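Local coordinates for protein transketolase (Campylobacter jejuni, PDB 3L84) that belongs to the transketolase family of thiamine diphosphate-dependent enzymes and is built here as an assembly of two copies of the chain, at residues 351-356 with 374-379; 360-363 with 368-371. All coordinates share one frame; numbering follows the deposited sequence. Where two conformers were deposited one is given.

How the contacts relate
The chain runs along helix 340-354, whose last turn supplies the first half of contact 1, and then turns into strand 358-362, which carries the first half of contact 2. Helix 366-369 follows, and its end, with the residues after it, packs back on the strand, so contact 2 closes a short loop. The chain beyond it passes the end of helix 340-354 at 374-379 and forms contact 1, closing a wider loop within which contact 2 lies. Strand 384-386 comes next, parallel to 358-362. The centres are about 13 Å apart: contact 2 joins strand and helix inside one beta-alpha-beta unit of the pyrimidine binding domain, while contact 1 ties the loop before strand 384-386 to helix 340-354.

Contact 1 of 2, residues 351-356 with 374-379; sequences LAKNLE and HSMGDF
Met376, a selenomethionine in the model, lays its selenium over the methyl of Ala352 on the last turn of helix 340-354, with Met376 SE 3.5 Å from Ala352 CB. The residue was deposited in two conformers, and this account holds for one of them, so the closeness of that approach should be read with some caution. CG of Met376 lies anti to its own carbonyl carbon (chi1 -49°), and the chain reaches the helix before bending at chi3 (66°). The bend turns the terminal methyl along the helix backbone, leaving Met376 CE 3.7 Å from Ala352 O. Lys353 closes one flank: its side chain runs at about a right angle to that of Met376, with Lys353 CG 4.2 Å from Met376 SE. The contact across these segments is small and apolar, and it lies partly open to solvent. Polar ties lie around it. Lys383 NZ hydrogen-bonds to Ala352 O, and the backbone of Met376 bonds to that of Lys383, while Asn349 of the same helix holds His374 N. The loop is thereby fixed between the C-terminal end of helix 340-354 and the approach to strand 384-386, at the edge of the parallel sheet.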
# COMPACT_ATOMS: atom_id res chain seq x y z
N LEU A 351 11.71 -5.51 26.26
CA LEU A 351 10.26 -5.62 26.33
C LEU A 351 9.81 -7.06 26.25
O LEU A 351 8.95 -7.49 27.05
CB LEU A 351 9.58 -4.76 25.25
CG LEU A 351 9.79 -3.25 25.42
CD1 LEU A 351 9.20 -2.48 24.22
CD2 LEU A 351 9.18 -2.79 26.69
N ALA A 352 10.40 -7.83 25.35
CA ALA A 352 10.03 -9.24 25.21
C ALA A 352 10.39 -10.01 26.46
O ALA A 352 9.67 -10.96 26.80
CB ALA A 352 10.72 -9.83 23.97
N LYS A 353 11.48 -9.67 27.14
CA LYS A 353 11.87 -10.35 28.38
C LYS A 353 10.92 -10.04 29.51
O LYS A 353 10.68 -10.91 30.37
CB LYS A 353 13.28 -9.96 28.79
CG LYS A 353 14.30 -10.56 27.89
CD LYS A 353 15.71 -10.14 28.27
CE LYS A 353 16.53 -9.78 27.03
NZ LYS A 353 17.19 -8.40 27.09
N ASN A 354 10.39 -8.82 29.56
CA ASN A 354 9.54 -8.34 30.66
C ASN A 354 8.06 -8.60 30.46
O ASN A 354 7.32 -8.62 31.44
CB ASN A 354 9.74 -6.83 30.89
CG ASN A 354 10.98 -6.49 31.70
OD1 ASN A 354 10.94 -6.44 32.93
ND2 ASN A 354 12.09 -6.29 31.03
N LEU A 355 7.63 -8.84 29.23
CA LEU A 355 6.21 -8.90 28.91
C LEU A 355 5.94 -10.21 28.18
O LEU A 355 6.33 -10.38 27.02
CB LEU A 355 5.81 -7.71 28.04
CG LEU A 355 5.94 -6.33 28.68
CD1 LEU A 355 5.84 -5.24 27.64
CD2 LEU A 355 4.94 -6.09 29.81
N GLU A 356 5.25 -11.14 28.84
CA GLU A 356 5.03 -12.44 28.25
C GLU A 356 4.19 -12.40 26.97
O GLU A 356 4.31 -13.30 26.14
CB GLU A 356 4.41 -13.38 29.29
CG GLU A 356 5.43 -13.81 30.36
CD GLU A 356 4.81 -14.21 31.68
OE1 GLU A 356 4.02 -13.43 32.21
OE2 GLU A 356 5.13 -15.32 32.21
N HIS A 374 16.44 -12.28 20.92
CA HIS A 374 17.51 -13.25 21.06
C HIS A 374 17.20 -14.32 22.06
O HIS A 374 16.85 -14.03 23.19
CB HIS A 374 18.80 -12.54 21.44
CG HIS A 374 19.28 -11.58 20.41
ND1 HIS A 374 19.77 -11.99 19.19
CD2 HIS A 374 19.33 -10.24 20.42
CE1 HIS A 374 20.10 -10.92 18.49
NE2 HIS A 374 19.83 -9.84 19.22
N SER A 375 17.37 -15.57 21.63
CA SER A 375 17.12 -16.76 22.46
C SER A 375 15.66 -16.92 22.90
O SER A 375 15.38 -17.67 23.83
CB SER A 375 18.06 -16.78 23.68
OG SER A 375 19.41 -16.83 23.23
N MSE A 376 14.73 -16.23 22.22
CA MSE A 376 13.31 -16.34 22.57
C MSE A 376 12.50 -17.20 21.60
O MSE A 376 11.30 -17.35 21.76
CB MSE A 376 12.72 -14.95 22.78
CG MSE A 376 13.60 -14.10 23.70
SE MSE A 376 12.67 -12.68 24.68
CE MSE A 376 11.62 -13.88 25.76
N GLY A 377 13.19 -17.80 20.64
CA GLY A 377 12.62 -18.84 19.80
C GLY A 377 11.71 -18.33 18.69
O GLY A 377 11.37 -17.14 18.64
N ASP A 378 11.34 -19.25 17.81
CA ASP A 378 10.46 -18.97 16.67
C ASP A 378 9.02 -19.38 16.95
O ASP A 378 8.76 -20.40 17.61
CB ASP A 378 10.92 -19.73 15.41
CG ASP A 378 12.21 -19.16 14.79
OD1 ASP A 378 12.64 -18.06 15.17
OD2 ASP A 378 12.78 -19.88 13.94
N PHE A 379 8.09 -18.61 16.41
CA PHE A 379 6.67 -18.97 16.47
C PHE A 379 6.48 -20.38 15.94
O PHE A 379 7.13 -20.75 14.98
CB PHE A 379 5.90 -17.95 15.61
CG PHE A 379 4.40 -18.20 15.52
CD1 PHE A 379 3.89 -19.15 14.66
CD2 PHE A 379 3.48 -17.48 16.32
CE1 PHE A 379 2.52 -19.42 14.59
CE2 PHE A 379 2.10 -17.74 16.22
CZ PHE A 379 1.65 -18.70 15.37

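Contact 2 of 2, residues 360-363 with 368-371; sequences GGSA and SNKT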
# COMPACT_ATOMS: atom_id res chain seq x y z
N GLY A 360 6.48 -10.35 17.98
CA GLY A 360 6.33 -9.74 16.66
C GLY A 360 7.38 -10.22 15.73
O GLY A 360 8.04 -11.26 15.95
N GLY A 361 7.60 -9.46 14.68
CA GLY A 361 8.59 -9.85 13.71
C GLY A 361 8.68 -8.88 12.57
O GLY A 361 8.11 -7.77 12.62
N SER A 362 9.42 -9.30 11.56
CA SER A 362 9.74 -8.50 10.39
C SER A 362 9.27 -9.22 9.14
O SER A 362 9.11 -10.45 9.10
CB SER A 362 11.27 -8.32 10.35
OG SER A 362 11.69 -7.61 9.17
N ALA A 363 9.08 -8.44 8.08
CA ALA A 363 8.78 -8.97 6.76
C ALA A 363 10.06 -9.32 6.03
O ALA A 363 10.52 -8.61 5.12
CB ALA A 363 7.90 -7.96 5.95
N SER A 368 18.37 -6.74 9.25
CA SER A 368 18.52 -5.30 8.95
C SER A 368 17.69 -4.42 9.86
O SER A 368 18.13 -3.33 10.19
CB SER A 368 18.11 -5.02 7.51
OG SER A 368 18.93 -5.71 6.60
N ASN A 369 16.50 -4.86 10.25
CA ASN A 369 15.64 -4.08 11.15
C ASN A 369 16.07 -4.22 12.62
O ASN A 369 15.57 -3.48 13.46
CB ASN A 369 14.18 -4.51 11.06
CG ASN A 369 13.52 -4.27 9.70
OD1 ASN A 369 13.93 -3.37 8.90
ND2 ASN A 369 12.50 -5.01 9.45
N LYS A 370 16.94 -5.19 12.91
CA LYS A 370 17.43 -5.50 14.26
C LYS A 370 16.34 -5.91 15.22
O LYS A 370 16.35 -5.58 16.43
CB LYS A 370 18.25 -4.34 14.82
CG LYS A 370 19.41 -3.91 13.94
CD LYS A 370 20.40 -5.03 13.70
CE LYS A 370 21.57 -4.60 12.80
NZ LYS A 370 22.73 -4.22 13.66
N THR A 371 15.41 -6.74 14.74
CA THR A 371 14.25 -7.14 15.51
C THR A 371 14.34 -8.52 16.12
O THR A 371 13.43 -8.92 16.85
CB THR A 371 12.98 -7.07 14.60
OG1 THR A 371 13.24 -7.74 13.34
CG2 THR A 371 12.64 -5.63 14.32
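Ser362 OG, at the end of strand 358-362, accepts a hydrogen bond from the backbone N of Leu365 and makes a weak one with the carbonyl O of Ala412 on the neighbouring strand 408-414. The amide of Asn369 comes up to the same oxygen, with Asn369 ND2 2.7 Å from Ser362 OG. CB of the serine points toward 368-371, and the hydroxyl, lying opposite the backbone N about the CA-CB bond (chi1 176°), is then sent onward along the strand's direction, to the level of Asn369 ND2. Asn369 presents its nitrogen to Ser362 while its other amide atom, OD1, is hydrogen-bonded to Thr440 OG1, which holds that end of the amide in place. Thr371 comes in beside them through its hydroxyl, with Thr371 OG1 3.6 Å from Ser362 CB, a packing contact rather than a polar one. The threonine side chain also packs on Ala412 and on Leu348 of helix 340-354, and Glu187 of the second subunit packs on Ser362. The contact joins the first strand and the helix of the beta-alpha-beta unit formed by strand 358-362, helix 366-369 and strand 384-386. With all three touching residues buried, the contact implies an interior polar cluster in which serine and asparagine find their partners within the protein.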